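Local coordinates for protein terminase, large subunit (Enterobacteria phage P22, PDB 4DKW) that packages viral DNA into empty capsids as an ATP-driven motor and, through the nuclease domain described here, cuts the genome to begin and end packaging, at residues Ala57-Lys62 against Asn145-Phe150. Sequence-based numbering, arbitrary orientation.
Sequences ARVWKK and NTCEPF
Val59 carries this contact by dividing its two methyl groups between two neighbours, an example of how a branched strand residue can pack against both a loop residue, Cys147, and a nearby proline, Pro149 of helix 148-156. CG1, anti to the backbone N (chi1 163°), lies 3.7 Å from CB of Pro149 and also meets CG of that ring. CG2, beside the backbone N, packs 3.8 Å from CB of Cys147. The Cys147 thiol, SG, anti to its own carbonyl carbon (chi1 -64°), comes to lie 3.7 Å from O of Ala57, a van der Waals approach to the peptide joining Ala57 and Arg58. Lys61, next on the same strand face, adds its CB 4.3 Å from CB of Pro149, then runs on fully extended so that NZ forms a salt bridge with Glu153, farther along helix 148-156. In the second shell, Phe150 N donates to Cys147 O over 3.0 Å, closing a turn over Cys147 to Phe150, while Ala57 and Arg58 form a classic beta bulge opposite Gln44. Lys61 NZ also makes a long, weak ion pair with Asp171, a proximity that may partly offset the charge on Asp171. Lys61 thus lies between Glu153 and Asp171, beside the two-aspartate magnesium site of the RNase H-like nuclease domain.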
ATOM      1  N   ALA A  57      -3.272  -2.519  -8.196  1.00 22.69           N
ATOM      2  CA  ALA A  57      -3.195  -3.552  -9.229  1.00 21.64           C
ATOM      3  C   ALA A  57      -2.642  -4.907  -8.758  1.00 25.44           C
ATOM      4  O   ALA A  57      -2.979  -5.940  -9.326  1.00 31.07           O
ATOM      5  CB  ALA A  57      -2.381  -3.035 -10.411  1.00 17.95           C
ATOM      6  N   ARG A  58      -1.780  -4.902  -7.744  1.00 22.33           N
ATOM      7  CA  ARG A  58      -1.208  -6.144  -7.233  1.00 20.98           C
ATOM      8  C   ARG A  58      -1.174  -6.108  -5.712  1.00 23.94           C
ATOM      9  O   ARG A  58      -0.858  -5.082  -5.126  1.00 24.57           O
ATOM     10  CB  ARG A  58       0.214  -6.365  -7.762  1.00 24.57           C
ATOM     11  CG  ARG A  58       0.391  -6.235  -9.265  1.00 21.93           C
ATOM     12  CD  ARG A  58      -0.042  -7.492  -9.965  1.00 32.38           C
ATOM     13  NE  ARG A  58       0.346  -7.490 -11.373  1.00 39.75           N
ATOM     14  CZ  ARG A  58      -0.432  -7.067 -12.368  1.00 44.95           C
ATOM     15  NH1 ARG A  58      -1.655  -6.600 -12.120  1.00 42.48           N
ATOM     16  NH2 ARG A  58       0.012  -7.112 -13.616  1.00 48.54           N
ATOM     17  N   VAL A  59      -1.511  -7.234  -5.085  1.00 26.83           N
ATOM     18  CA  VAL A  59      -1.496  -7.373  -3.630  1.00 25.63           C
ATOM     19  C   VAL A  59      -0.978  -8.746  -3.231  1.00 30.41           C
ATOM     20  O   VAL A  59      -1.417  -9.762  -3.774  1.00 30.87           O
ATOM     21  CB  VAL A  59      -2.900  -7.193  -3.027  1.00 25.78           C
ATOM     22  CG1 VAL A  59      -2.946  -7.732  -1.617  1.00 30.13           C
ATOM     23  CG2 VAL A  59      -3.315  -5.724  -3.061  1.00 23.13           C
ATOM     24  N   TRP A  60      -0.036  -8.768  -2.291  1.00 29.32           N
ATOM     25  CA  TRP A  60       0.457 -10.008  -1.713  1.00 22.67           C
ATOM     26  C   TRP A  60       0.531  -9.827  -0.202  1.00 29.40           C
ATOM     27  O   TRP A  60       1.089  -8.848   0.290  1.00 28.78           O
ATOM     28  CB  TRP A  60       1.825 -10.374  -2.296  1.00 26.79           C
ATOM     29  CG  TRP A  60       2.456 -11.618  -1.701  1.00 35.16           C
ATOM     30  CD1 TRP A  60       2.188 -12.919  -2.030  1.00 30.90           C
ATOM     31  CD2 TRP A  60       3.479 -11.664  -0.689  1.00 35.97           C
ATOM     32  NE1 TRP A  60       2.975 -13.771  -1.280  1.00 36.29           N
ATOM     33  CE2 TRP A  60       3.776 -13.024  -0.454  1.00 35.33           C
ATOM     34  CE3 TRP A  60       4.169 -10.685   0.042  1.00 29.29           C
ATOM     35  CZ2 TRP A  60       4.725 -13.430   0.484  1.00 38.07           C
ATOM     36  CZ3 TRP A  60       5.111 -11.090   0.973  1.00 33.01           C
ATOM     37  CH2 TRP A  60       5.381 -12.452   1.185  1.00 34.64           C
ATOM     38  N   LYS A  61      -0.055 -10.763   0.532  1.00 30.73           N
ATOM     39  CA  LYS A  61      -0.106 -10.679   1.986  1.00 30.12           C
ATOM     40  C   LYS A  61       0.198 -12.042   2.591  1.00 33.90           C
ATOM     41  O   LYS A  61      -0.419 -13.042   2.209  1.00 34.03           O
ATOM     42  CB  LYS A  61      -1.494 -10.214   2.418  1.00 32.56           C
ATOM     43  CG  LYS A  61      -1.704 -10.138   3.917  1.00 30.47           C
ATOM     44  CD  LYS A  61      -3.096  -9.612   4.232  1.00 27.65           C
ATOM     45  CE  LYS A  61      -3.343  -9.597   5.731  1.00 32.29           C
ATOM     46  NZ  LYS A  61      -4.607  -8.902   6.052  1.00 29.73           N
ATOM     47  N   LYS A  62       1.152 -12.092   3.524  1.00 34.46           N
ATOM     48  CA  LYS A  62       1.563 -13.367   4.099  1.00 36.43           C
ATOM     49  C   LYS A  62       2.289 -13.242   5.438  1.00 38.30           C
ATOM     50  O   LYS A  62       3.144 -12.370   5.615  1.00 39.14           O
ATOM     51  CB  LYS A  62       2.432 -14.158   3.113  1.00 42.80           C
ATOM     52  CG  LYS A  62       2.123 -15.651   3.110  1.00 50.53           C
ATOM     53  CD  LYS A  62       3.113 -16.434   2.286  1.00 64.19           C
ATOM     54  CE  LYS A  62       2.667 -17.877   2.134  1.00 74.39           C
ATOM     55  NZ  LYS A  62       2.542 -18.583   3.442  1.00 78.04           N
ATOM     56  N   ASN A 145     -10.246  -6.640  -9.108  1.00 24.48           N
ATOM     57  CA  ASN A 145     -11.027  -7.669  -8.422  1.00 30.03           C
ATOM     58  C   ASN A 145     -10.212  -8.906  -8.017  1.00 27.49           C
ATOM     59  O   ASN A 145     -10.699  -9.761  -7.286  1.00 36.01           O
ATOM     60  CB  ASN A 145     -12.285  -8.041  -9.229  1.00 28.09           C
ATOM     61  CG  ASN A 145     -11.972  -8.587 -10.610  1.00 24.31           C
ATOM     62  OD1 ASN A 145     -11.057  -9.391 -10.791  1.00 34.75           O
ATOM     63  ND2 ASN A 145     -12.754  -8.164 -11.596  1.00 34.28           N
ATOM     64  N   THR A 146      -8.971  -8.977  -8.485  1.00 28.10           N
ATOM     65  CA  THR A 146      -8.061 -10.062  -8.146  1.00 31.83           C
ATOM     66  C   THR A 146      -7.237  -9.764  -6.883  1.00 37.96           C
ATOM     67  O   THR A 146      -6.401 -10.570  -6.478  1.00 44.07           O
ATOM     68  CB  THR A 146      -7.106 -10.345  -9.319  1.00 28.49           C
ATOM     69  OG1 THR A 146      -6.492  -9.116  -9.748  1.00 31.39           O
ATOM     70  CG2 THR A 146      -7.864 -10.983 -10.486  1.00 24.14           C
ATOM     71  N   CYS A 147      -7.477  -8.607  -6.267  1.00 36.83           N
ATOM     72  CA  CYS A 147      -6.748  -8.205  -5.060  1.00 29.88           C
ATOM     73  C   CYS A 147      -7.619  -8.413  -3.836  1.00 32.07           C
ATOM     74  O   CYS A 147      -7.837  -7.480  -3.066  1.00 34.84           O
ATOM     75  CB  CYS A 147      -6.325  -6.733  -5.128  1.00 23.39           C
ATOM     76  SG  CYS A 147      -5.170  -6.374  -6.436  1.00 27.45           S
ATOM     77  N   GLU A 148      -8.118  -9.633  -3.662  1.00 31.27           N
ATOM     78  CA  GLU A 148      -9.026  -9.949  -2.561  1.00 30.64           C
ATOM     79  C   GLU A 148      -8.553  -9.594  -1.131  1.00 31.84           C
ATOM     80  O   GLU A 148      -9.376  -9.178  -0.310  1.00 32.91           O
ATOM     81  CB  GLU A 148      -9.485 -11.413  -2.639  1.00 37.60           C
ATOM     82  CG  GLU A 148     -10.514 -11.814  -1.578  1.00 41.77           C
ATOM     83  CD  GLU A 148     -11.846 -11.066  -1.711  1.00 47.08           C
ATOM     84  OE1 GLU A 148     -12.138 -10.511  -2.796  1.00 44.88           O
ATOM     85  OE2 GLU A 148     -12.607 -11.045  -0.718  1.00 43.41           O
ATOM     86  N   PRO A 149      -7.246  -9.758  -0.816  1.00 30.87           N
ATOM     87  CA  PRO A 149      -6.829  -9.352   0.537  1.00 23.48           C
ATOM     88  C   PRO A 149      -7.098  -7.879   0.867  1.00 26.30           C
ATOM     89  O   PRO A 149      -7.226  -7.562   2.051  1.00 27.81           O
ATOM     90  CB  PRO A 149      -5.318  -9.627   0.544  1.00 24.62           C
ATOM     91  CG  PRO A 149      -5.144 -10.727  -0.427  1.00 29.48           C
ATOM     92  CD  PRO A 149      -6.155 -10.454  -1.526  1.00 28.47           C
ATOM     93  N   PHE A 150      -7.188  -7.004  -0.136  1.00 23.60           N
ATOM     94  CA  PHE A 150      -7.589  -5.623   0.122  1.00 23.09           C
ATOM     95  C   PHE A 150      -9.020  -5.564   0.635  1.00 25.79           C
ATOM     96  O   PHE A 150      -9.316  -4.871   1.597  1.00 20.55           O
ATOM     97  CB  PHE A 150      -7.494  -4.753  -1.128  1.00 22.05           C
ATOM     98  CG  PHE A 150      -8.048  -3.363  -0.924  1.00 25.50           C
ATOM     99  CD1 PHE A 150      -7.231  -2.344  -0.458  1.00 20.19           C
ATOM    100  CD2 PHE A 150      -9.392  -3.082  -1.166  1.00 22.24           C
ATOM    101  CE1 PHE A 150      -7.735  -1.061  -0.254  1.00 23.00           C
ATOM    102  CE2 PHE A 150      -9.901  -1.814  -0.950  1.00 20.09           C
ATOM    103  CZ  PHE A 150      -9.071  -0.799  -0.500  1.00 19.12           C
TER